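Side-chain contacts in putative GH105 family protein (Salmonella enterica subsp. enterica serovar Paratyphi A, PDB 3QWT), which is of unproven function but, as a putative member of glycoside hydrolase family 105, probably releases unsaturated uronic acids from pectin-derived or related oligosaccharides: residues Y196-L199 with L200-N204; R257-L260 with V261-N265; G233-W236 with L237-I241; D168-M172 with M173-P177. All coordinates share one frame; numbering follows the deposited sequence.

Contact 1 (Y196-L199 with L200-N204)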
loop_
_atom_site.group_PDB
_atom_site.type_symbol
_atom_site.label_atom_id
_atom_site.label_comp_id
_atom_site.label_asym_id
_atom_site.label_seq_id
_atom_site.Cartn_x
_atom_site.Cartn_y
_atom_site.Cartn_z
ATOM N N TYR A 196 8.455 -1.508 25.682
ATOM C CA TYR A 196 8.034 -0.802 26.877
ATOM C C TYR A 196 8.826 -1.284 28.093
ATOM O O TYR A 196 9.312 -0.476 28.887
ATOM C CB TYR A 196 6.538 -0.921 27.110
ATOM C CG TYR A 196 6.086 -0.285 28.393
ATOM C CD1 TYR A 196 5.913 1.097 28.482
ATOM C CD2 TYR A 196 5.858 -1.058 29.534
ATOM C CE1 TYR A 196 5.503 1.696 29.653
ATOM C CE2 TYR A 196 5.436 -0.467 30.729
ATOM C CZ TYR A 196 5.267 0.918 30.775
ATOM O OH TYR A 196 4.864 1.523 31.938
ATOM N N GLN A 197 8.985 -2.595 28.229
ATOM C CA GLN A 197 9.740 -3.089 29.366
ATOM C C GLN A 197 11.173 -2.505 29.367
ATOM O O GLN A 197 11.692 -2.127 30.418
ATOM C CB GLN A 197 9.737 -4.615 29.416
ATOM C CG GLN A 197 8.383 -5.210 29.824
ATOM C CD GLN A 197 7.916 -4.699 31.187
ATOM O OE1 GLN A 197 8.734 -4.452 32.086
ATOM N NE2 GLN A 197 6.602 -4.522 31.340
ATOM N N PHE A 198 11.788 -2.402 28.189
ATOM C CA PHE A 198 13.132 -1.853 28.095
ATOM C C PHE A 198 13.151 -0.436 28.670
ATOM O O PHE A 198 13.933 -0.153 29.580
ATOM C CB PHE A 198 13.585 -1.814 26.649
ATOM C CG PHE A 198 14.939 -2.382 26.429
ATOM C CD1 PHE A 198 15.088 -3.684 25.965
ATOM C CD2 PHE A 198 16.070 -1.618 26.672
ATOM C CE1 PHE A 198 16.341 -4.216 25.747
ATOM C CE2 PHE A 198 17.325 -2.141 26.462
ATOM C CZ PHE A 198 17.464 -3.446 26.001
ATOM N N LEU A 199 12.268 0.427 28.145
ATOM C CA LEU A 199 12.209 1.820 28.570
ATOM C C LEU A 199 11.992 1.948 30.080
ATOM O O LEU A 199 12.630 2.764 30.734
ATOM C CB LEU A 199 11.127 2.576 27.791
ATOM C CG LEU A 199 11.336 2.631 26.271
ATOM C CD1 LEU A 199 10.099 3.198 25.613
ATOM C CD2 LEU A 199 12.572 3.456 25.874
ATOM N N LEU A 200 11.109 1.124 30.637
ATOM C CA LEU A 200 10.819 1.213 32.064
ATOM C C LEU A 200 12.017 0.734 32.862
ATOM O O LEU A 200 12.342 1.318 33.906
ATOM C CB LEU A 200 9.575 0.403 32.457
ATOM C CG LEU A 200 9.068 0.740 33.862
ATOM C CD1 LEU A 200 8.673 2.212 33.932
ATOM C CD2 LEU A 200 7.891 -0.133 34.270
ATOM N N HIS A 201 12.661 -0.336 32.389
ATOM C CA HIS A 201 13.839 -0.846 33.070
ATOM C C HIS A 201 14.932 0.236 33.086
ATOM O O HIS A 201 15.498 0.517 34.140
ATOM C CB HIS A 201 14.348 -2.151 32.464
ATOM C CG HIS A 201 13.618 -3.367 32.958
ATOM N ND1 HIS A 201 12.332 -3.672 32.567
ATOM C CD2 HIS A 201 13.981 -4.324 33.843
ATOM C CE1 HIS A 201 11.941 -4.778 33.178
ATOM N NE2 HIS A 201 12.918 -5.190 33.966
ATOM N N VAL A 202 15.198 0.842 31.926
ATOM C CA VAL A 202 16.150 1.934 31.838
ATOM C C VAL A 202 15.802 3.003 32.865
ATOM O O VAL A 202 16.644 3.370 33.678
ATOM C CB VAL A 202 16.219 2.547 30.419
ATOM C CG1 VAL A 202 17.030 3.859 30.418
ATOM C CG2 VAL A 202 16.843 1.563 29.459
ATOM N N GLN A 203 14.559 3.478 32.846
ATOM C CA GLN A 203 14.104 4.477 33.816
ATOM C C GLN A 203 14.519 4.148 35.260
ATOM O O GLN A 203 14.958 5.020 36.003
ATOM C CB GLN A 203 12.584 4.630 33.740
ATOM C CG GLN A 203 11.988 5.615 34.751
ATOM C CD GLN A 203 10.507 5.892 34.474
ATOM O OE1 GLN A 203 10.128 6.262 33.352
ATOM N NE2 GLN A 203 9.662 5.702 35.491
ATOM N N ASN A 204 14.394 2.882 35.643
ATOM C CA ASN A 204 14.517 2.485 37.040
ATOM C C ASN A 204 15.892 1.966 37.443
ATOM O O ASN A 204 16.241 1.985 38.624
ATOM C CB ASN A 204 13.457 1.428 37.406
ATOM C CG ASN A 204 12.054 2.011 37.528
ATOM O OD1 ASN A 204 11.873 3.209 37.768
ATOM N ND2 ASN A 204 11.049 1.151 37.374
#
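The imidazole of His-201 turns back toward the preceding turn and donates its ND1-H to Gln-197 O, the ND1 to O distance being 2.7 Å. That oxygen lies at the ring edge, near the imidazole plane, but ND1 stands 46° out of the carbonyl plane and so avoids the lone pairs. The same oxygen takes the backbone N of His-201 at 2.8 Å, so two donors of one residue grip it and the imidazole's rotation is fixed. With CG beside the backbone N (chi1 -83°), the ring leans toward Gln-197, whose OE1 approaches His-201 CE1 to 3.4 Å, the amide standing 76° from the ring plane. That amide is itself held, OE1 by Met-153 N and NE2 by Gly-151 O and Glu-193. On another side of the helix Tyr-196 and Leu-200 run alongside each other, CE2 to CD2 4.3 Å, while the tyrosine OH bonds to His-150 O and Gln-203 bonds to Gln-262 of the second subunit. Phe-198 CD2 meets Val-202 CG2 at 4.3 Å. The phenyl ring reaches helices 170-184, 231-248 and 255-272, and His-201 packs on Met-166 of strand 165-167.

Contact 2 (R257-L260 with V261-N265)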
loop_
_atom_site.group_PDB
_atom_site.type_symbol
_atom_site.label_atom_id
_atom_site.label_comp_id
_atom_site.label_asym_id
_atom_site.label_seq_id
_atom_site.Cartn_x
_atom_site.Cartn_y
_atom_site.Cartn_z
ATOM N N ARG A 257 15.474 3.442 18.388
ATOM C CA ARG A 257 16.793 2.905 18.077
ATOM C C ARG A 257 17.850 3.822 18.668
ATOM O O ARG A 257 18.724 3.365 19.401
ATOM C CB ARG A 257 17.013 2.779 16.572
ATOM C CG ARG A 257 18.326 2.094 16.172
ATOM C CD ARG A 257 18.533 2.235 14.682
ATOM N NE ARG A 257 19.702 1.541 14.146
ATOM C CZ ARG A 257 20.960 1.942 14.302
ATOM N NH1 ARG A 257 21.236 3.025 15.019
ATOM N NH2 ARG A 257 21.944 1.248 13.743
ATOM N N ARG A 258 17.753 5.116 18.370
ATOM C CA ARG A 258 18.761 6.071 18.848
ATOM C C ARG A 258 18.813 6.060 20.357
ATOM O O ARG A 258 19.883 6.192 20.936
ATOM C CB ARG A 258 18.476 7.502 18.373
ATOM C CG ARG A 258 18.904 7.807 16.943
ATOM C CD ARG A 258 18.592 9.265 16.570
ATOM N NE ARG A 258 19.341 10.218 17.396
ATOM C CZ ARG A 258 18.981 11.484 17.596
ATOM N NH1 ARG A 258 17.867 11.956 17.047
ATOM N NH2 ARG A 258 19.728 12.277 18.351
ATOM N N TYR A 259 17.657 5.911 21.001
ATOM C CA TYR A 259 17.656 5.972 22.457
ATOM C C TYR A 259 18.376 4.754 23.037
ATOM O O TYR A 259 19.099 4.862 24.030
ATOM C CB TYR A 259 16.247 6.121 23.035
ATOM C CG TYR A 259 16.243 6.215 24.549
ATOM C CD1 TYR A 259 16.683 7.362 25.194
ATOM C CD2 TYR A 259 15.826 5.148 25.327
ATOM C CE1 TYR A 259 16.681 7.453 26.563
ATOM C CE2 TYR A 259 15.817 5.224 26.701
ATOM C CZ TYR A 259 16.255 6.382 27.318
ATOM O OH TYR A 259 16.257 6.466 28.690
ATOM N N LEU A 260 18.213 3.603 22.396
ATOM C CA LEU A 260 18.873 2.387 22.884
ATOM C C LEU A 260 20.373 2.402 22.613
ATOM O O LEU A 260 21.168 1.974 23.444
ATOM C CB LEU A 260 18.244 1.128 22.284
ATOM C CG LEU A 260 16.795 0.864 22.702
ATOM C CD1 LEU A 260 16.270 -0.423 22.069
ATOM C CD2 LEU A 260 16.687 0.828 24.229
ATOM N N VAL A 261 20.749 2.884 21.438
ATOM C CA VAL A 261 22.145 3.052 21.112
ATOM C C VAL A 261 22.800 3.971 22.144
ATOM O O VAL A 261 23.927 3.738 22.550
ATOM C CB VAL A 261 22.316 3.629 19.700
ATOM C CG1 VAL A 261 23.769 4.096 19.461
ATOM C CG2 VAL A 261 21.868 2.600 18.647
ATOM N N GLN A 262 22.076 5.001 22.576
ATOM C CA GLN A 262 22.583 5.938 23.572
ATOM C C GLN A 262 22.829 5.287 24.923
ATOM O O GLN A 262 23.872 5.509 25.545
ATOM C CB GLN A 262 21.620 7.112 23.751
ATOM C CG GLN A 262 22.091 8.129 24.793
ATOM C CD GLN A 262 21.603 7.812 26.213
ATOM O OE1 GLN A 262 22.179 8.280 27.190
ATOM N NE2 GLN A 262 20.531 7.041 26.324
ATOM N N VAL A 263 21.872 4.485 25.380
ATOM C CA VAL A 263 22.023 3.756 26.638
ATOM C C VAL A 263 23.211 2.800 26.582
ATOM O O VAL A 263 24.019 2.718 27.523
ATOM C CB VAL A 263 20.757 2.963 26.964
ATOM C CG1 VAL A 263 21.014 1.965 28.136
ATOM C CG2 VAL A 263 19.603 3.931 27.239
ATOM N N LEU A 264 23.321 2.087 25.463
ATOM C CA LEU A 264 24.436 1.180 25.255
ATOM C C LEU A 264 25.759 1.950 25.315
ATOM O O LEU A 264 26.706 1.543 25.997
ATOM C CB LEU A 264 24.308 0.456 23.917
ATOM C CG LEU A 264 25.450 -0.536 23.645
ATOM C CD1 LEU A 264 25.411 -1.668 24.650
ATOM C CD2 LEU A 264 25.366 -1.084 22.232
ATOM N N ASN A 265 25.815 3.065 24.602
ATOM C CA ASN A 265 27.030 3.876 24.568
ATOM C C ASN A 265 27.471 4.369 25.937
ATOM O O ASN A 265 28.622 4.198 26.324
ATOM C CB ASN A 265 26.860 5.056 23.613
ATOM C CG ASN A 265 27.558 4.830 22.301
ATOM O OD1 ASN A 265 28.713 5.211 22.131
ATOM N ND2 ASN A 265 26.867 4.181 21.365
#
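Helix 255-272 belongs to the alpha/alpha toroid and lies at a subunit interface, where Tyr-259 and Val-263 pack one turn apart. Val-263 sets CG2 over one face of the phenol ring, 4.0 Å from Tyr-259 CE2 and offset toward the rim, a methyl-to-ring approach in which the two side chains are skewed. The valine torsion places the branch: with chi1 at 168°, CG1 extends away from the backbone N and CG2 swings back toward the preceding turn. Gln-262 lies alongside the same tyrosine with its amide 33° from the ring plane, NE2 standing 3.9 Å from Tyr-259 CE1. A sharp bend at chi2 (-90°) also brings NE2 within 3.5 Å of Tyr-259 O, a weak hydrogen bond that supplements the main-chain bond from Val-263 N to this oxygen at 3.1 Å. The outer end of the amide is held elsewhere: OE1 accepts from Gln-203 NE2 of the second subunit. On a more exposed side, the extended chain of Arg-257 carries NH1 to 3.7 Å from Val-261 CG2. Val-261 O in turn receives both N and ND2 of Asn-265 from opposite faces of its plane, the latter at 3.2 Å. Arg-258 forms a salt bridge with Glu-193 of the second subunit, while Tyr-259 and Leu-260 pack on helix 188-205 and Leu-260 and Val-261 on helix 231-248.

Contact 3 (G233-W236 with L237-I241)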
loop_
_atom_site.group_PDB
_atom_site.type_symbol
_atom_site.label_atom_id
_atom_site.label_comp_id
_atom_site.label_asym_id
_atom_site.label_seq_id
_atom_site.Cartn_x
_atom_site.Cartn_y
_atom_site.Cartn_z
ATOM N N GLY A 233 25.132 -8.437 35.979
ATOM C CA GLY A 233 23.876 -7.780 35.673
ATOM C C GLY A 233 23.994 -6.790 34.529
ATOM O O GLY A 233 23.153 -6.769 33.615
ATOM N N ASN A 234 25.035 -5.959 34.592
ATOM C CA ASN A 234 25.310 -4.977 33.547
ATOM C C ASN A 234 25.570 -5.650 32.208
ATOM O O ASN A 234 25.168 -5.162 31.137
ATOM C CB ASN A 234 26.526 -4.133 33.934
ATOM C CG ASN A 234 26.149 -2.960 34.797
ATOM O OD1 ASN A 234 25.936 -1.840 34.300
ATOM N ND2 ASN A 234 26.041 -3.204 36.101
ATOM N N SER A 235 26.298 -6.750 32.304
ATOM C CA SER A 235 26.615 -7.618 31.201
ATOM C C SER A 235 25.330 -7.988 30.439
ATOM O O SER A 235 25.306 -7.977 29.206
ATOM C CB SER A 235 27.311 -8.861 31.786
ATOM O OG SER A 235 27.579 -9.869 30.835
ATOM N N TRP A 236 24.263 -8.291 31.178
ATOM C CA TRP A 236 23.013 -8.709 30.557
ATOM C C TRP A 236 22.533 -7.623 29.608
ATOM O O TRP A 236 21.809 -7.894 28.656
ATOM C CB TRP A 236 21.916 -8.966 31.587
ATOM C CG TRP A 236 22.183 -10.067 32.469
ATOM C CD1 TRP A 236 22.001 -10.084 33.806
ATOM C CD2 TRP A 236 22.692 -11.353 32.108
ATOM N NE1 TRP A 236 22.366 -11.304 34.319
ATOM C CE2 TRP A 236 22.794 -12.104 33.295
ATOM C CE3 TRP A 236 23.074 -11.944 30.897
ATOM C CZ2 TRP A 236 23.281 -13.414 33.318
ATOM C CZ3 TRP A 236 23.548 -13.265 30.916
ATOM C CH2 TRP A 236 23.650 -13.974 32.118
ATOM N N LEU A 237 22.930 -6.385 29.873
ATOM C CA LEU A 237 22.458 -5.299 29.030
ATOM C C LEU A 237 23.339 -5.123 27.830
ATOM O O LEU A 237 22.850 -4.881 26.729
ATOM C CB LEU A 237 22.321 -3.992 29.805
ATOM C CG LEU A 237 20.850 -3.878 30.173
ATOM C CD1 LEU A 237 20.715 -3.720 31.666
ATOM C CD2 LEU A 237 20.174 -2.751 29.396
ATOM N N THR A 238 24.642 -5.237 28.046
ATOM C CA THR A 238 25.576 -5.146 26.948
ATOM C C THR A 238 25.286 -6.246 25.939
ATOM O O THR A 238 25.615 -6.119 24.763
ATOM C CB THR A 238 27.002 -5.315 27.432
ATOM O OG1 THR A 238 27.101 -4.816 28.769
ATOM C CG2 THR A 238 27.929 -4.555 26.533
ATOM N N ILE A 239 24.694 -7.337 26.418
ATOM C CA ILE A 239 24.310 -8.451 25.556
ATOM C C ILE A 239 22.979 -8.187 24.866
ATOM O O ILE A 239 22.856 -8.368 23.653
ATOM C CB ILE A 239 24.162 -9.738 26.362
ATOM C CG1 ILE A 239 25.544 -10.265 26.777
ATOM C CG2 ILE A 239 23.383 -10.760 25.552
ATOM C CD1 ILE A 239 25.518 -11.412 27.782
ATOM N N VAL A 240 21.993 -7.744 25.648
ATOM C CA VAL A 240 20.617 -7.664 25.179
ATOM C C VAL A 240 20.370 -6.496 24.228
ATOM O O VAL A 240 19.720 -6.645 23.191
ATOM C CB VAL A 240 19.633 -7.560 26.353
ATOM C CG1 VAL A 240 18.277 -7.165 25.856
ATOM C CG2 VAL A 240 19.535 -8.870 27.073
ATOM N N ILE A 241 20.875 -5.325 24.572
ATOM C CA ILE A 241 20.612 -4.172 23.727
ATOM C C ILE A 241 20.988 -4.442 22.259
ATOM O O ILE A 241 20.220 -4.129 21.346
ATOM C CB ILE A 241 21.291 -2.905 24.258
ATOM C CG1 ILE A 241 20.638 -2.502 25.585
ATOM C CG2 ILE A 241 21.176 -1.764 23.241
ATOM C CD1 ILE A 241 21.278 -1.309 26.268
#
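Asn-234 O accepts Thr-238 N at 3.1 Å, in the carbonyl plane, and also Leu-237 N at 2.8 Å from 58° above it, so the helix tightens locally while Ile-239 N and Val-240 N still reach four residues back. Among the side chains, Trp-236 and Ile-239 run alongside each other, the isoleucine CD1 lying 4.0 Å from Trp-236 CE3 in an oblique approach to the indole. The same CD1 stands 4.0 Å from Ser-235 OG, so this methyl touches both side chains. Its position follows from CG1 lying beside the backbone N (chi1 -73°) with the chain then extended to CD1. Thr-238 OG1 lies 3.1 Å from Asn-234 O and is hydrogen-bonded to Gln-267 OE1, while Gln-267 NE2 bonds to Asn-234 O, so one amide ties both residues to helix 255-272. The indole is steered at its other end by a hydrogen bond from NE1 to Asp-169 OD1. Helix 231-248, which carries all of this, is one of the helices of the alpha/alpha toroid; a glycerol about 5 Å from the Trp-236 side chain, probably from the crystallisation liquor, may mark a pocket.

Contact 4 (D168-M172 with M173-P177)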
loop_
_atom_site.group_PDB
_atom_site.type_symbol
_atom_site.label_atom_id
_atom_site.label_comp_id
_atom_site.label_asym_id
_atom_site.label_seq_id
_atom_site.Cartn_x
_atom_site.Cartn_y
_atom_site.Cartn_z
ATOM N N ASP A 168 17.908 -6.075 36.503
ATOM C CA ASP A 168 18.609 -6.179 35.219
ATOM C C ASP A 168 18.277 -7.493 34.481
ATOM O O ASP A 168 17.957 -7.488 33.303
ATOM C CB ASP A 168 20.121 -6.156 35.430
ATOM C CG ASP A 168 20.599 -4.939 36.235
ATOM O OD1 ASP A 168 19.823 -3.990 36.458
ATOM O OD2 ASP A 168 21.771 -4.932 36.641
ATOM N N ASP A 169 18.406 -8.603 35.203
ATOM C CA ASP A 169 18.388 -9.944 34.648
ATOM C C ASP A 169 17.097 -10.198 33.841
ATOM O O ASP A 169 17.077 -10.978 32.889
ATOM C CB ASP A 169 18.541 -10.985 35.782
ATOM C CG ASP A 169 19.767 -10.707 36.705
ATOM O OD1 ASP A 169 20.717 -11.530 36.744
ATOM O OD2 ASP A 169 19.784 -9.666 37.398
ATOM N N THR A 170 16.019 -9.536 34.228
ATOM C CA THR A 170 14.761 -9.701 33.530
ATOM C C THR A 170 14.960 -9.425 32.053
ATOM O O THR A 170 14.331 -10.062 31.236
ATOM C CB THR A 170 13.689 -8.778 34.097
ATOM O OG1 THR A 170 13.508 -9.079 35.483
ATOM C CG2 THR A 170 12.369 -8.952 33.368
ATOM N N LEU A 171 15.853 -8.500 31.699
ATOM C CA LEU A 171 15.951 -8.145 30.281
ATOM C C LEU A 171 16.436 -9.318 29.438
ATOM O O LEU A 171 16.034 -9.460 28.283
ATOM C CB LEU A 171 16.782 -6.873 30.039
ATOM C CG LEU A 171 16.057 -5.582 30.458
ATOM C CD1 LEU A 171 17.029 -4.437 30.682
ATOM C CD2 LEU A 171 14.982 -5.180 29.443
HETATM N N MSE A 172 17.276 -10.165 30.030
HETATM C CA MSE A 172 17.839 -11.301 29.318
HETATM C C MSE A 172 16.920 -12.531 29.344
HETATM O O MSE A 172 16.745 -13.209 28.322
HETATM C CB MSE A 172 19.215 -11.665 29.897
HETATM C CG MSE A 172 19.868 -12.906 29.293
HETATM SE SE MSE A 172 20.526 -12.611 27.475
HETATM C CE MSE A 172 19.412 -13.924 26.556
HETATM N N MSE A 173 16.344 -12.813 30.510
HETATM C CA MSE A 173 15.612 -14.061 30.734
HETATM C C MSE A 173 14.159 -14.084 30.234
HETATM O O MSE A 173 13.611 -15.162 30.018
HETATM C CB MSE A 173 15.611 -14.418 32.212
HETATM C CG MSE A 173 16.966 -14.298 32.889
HETATM SE SE MSE A 173 18.433 -15.058 31.861
HETATM C CE MSE A 173 19.879 -14.202 32.881
ATOM N N THR A 174 13.527 -12.920 30.085
ATOM C CA THR A 174 12.130 -12.876 29.632
ATOM C C THR A 174 11.864 -11.857 28.530
ATOM O O THR A 174 11.179 -12.152 27.558
ATOM C CB THR A 174 11.142 -12.637 30.810
ATOM O OG1 THR A 174 11.091 -13.812 31.617
ATOM C CG2 THR A 174 9.734 -12.362 30.314
ATOM N N VAL A 175 12.382 -10.650 28.674
ATOM C CA VAL A 175 12.103 -9.669 27.653
ATOM C C VAL A 175 12.609 -10.093 26.276
ATOM O O VAL A 175 11.860 -10.093 25.313
ATOM C CB VAL A 175 12.672 -8.290 27.964
ATOM C CG1 VAL A 175 12.162 -7.312 26.908
ATOM C CG2 VAL A 175 12.253 -7.856 29.345
ATOM N N LEU A 176 13.884 -10.431 26.171
ATOM C CA LEU A 176 14.423 -10.751 24.861
ATOM C C LEU A 176 13.697 -11.952 24.247
ATOM O O LEU A 176 13.354 -11.924 23.072
ATOM C CB LEU A 176 15.936 -10.974 24.924
ATOM C CG LEU A 176 16.565 -11.382 23.593
ATOM C CD1 LEU A 176 16.285 -10.346 22.515
ATOM C CD2 LEU A 176 18.042 -11.560 23.763
ATOM N N PRO A 177 13.462 -13.015 25.039
ATOM C CA PRO A 177 12.689 -14.140 24.489
ATOM C C PRO A 177 11.318 -13.706 23.994
ATOM O O PRO A 177 10.861 -14.171 22.951
ATOM C CB PRO A 177 12.544 -15.088 25.684
ATOM C CG PRO A 177 13.758 -14.812 26.521
ATOM C CD PRO A 177 14.088 -13.352 26.336
#
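Thr-170 O is gripped by two successive backbone donors, Thr-174 N at 3.2 Å and Val-175 N at 3.3 Å, the second nearly straight with an N-H...O angle of 175°. The second bond spans five residues, as does the one from Leu-176 N to Leu-171 O at 3.2 Å, which marks a wider pi-type turn. Pro-177 has no N-H to continue the pattern and sets CD 3.3 Å from Met-172 O, where the helix kinks. Val-175 lies alongside Leu-171, CG2 to CD2 at 3.8 Å, and its CG2 also touches Thr-170 CG2 at 4.2 Å, the valine and threonine chains crossing at a slant. This kinked helix, 170-184, is one of those forming the alpha/alpha toroid. Asp-169, near its start, is about 3 Å from a bound glycerol, which may mark a pocket, and the carboxylate accepts His-215 NE2 at OD2. Thr-170 OG1 bonds to His-155 ND1, and Thr-174 OG1 pairs with Val-109 O. Both methionines, which pack on helix 67-83, are selenomethionines. Met-173 bends at chi2 (-45°) and brings SE to 3.6 Å from Met-172 CG, the one chain lying aslant the other. Met-172 runs beside Leu-176, its CE 3.9 Å from Leu-176 CD2.

Along the chain the order is contact 4, contact 1, contact 3 and contact 2, on helices 170-184, 188-205, 231-248 and 255-272 of one alpha/alpha toroid. Centres of contacts 3 and 4 are about 9 Å apart, joined by Trp-236 and Asp-169 beside the glycerol. Contact 1 lies 12 to 13 Å from each of the others, centre to centre, and touches all three: Phe-198 meets Leu-171, Leu-237, Val-240, Ile-241 and Leu-260. Contacts 2 and 4 do not touch, their centres being about 17 Å apart. Contacts 1 and 2 reach the second subunit, whereas 3 and 4 lie nearer the chain's centre, so the four helices pack from near the bound glycerol, which may mark a pocket, out to the subunit interface.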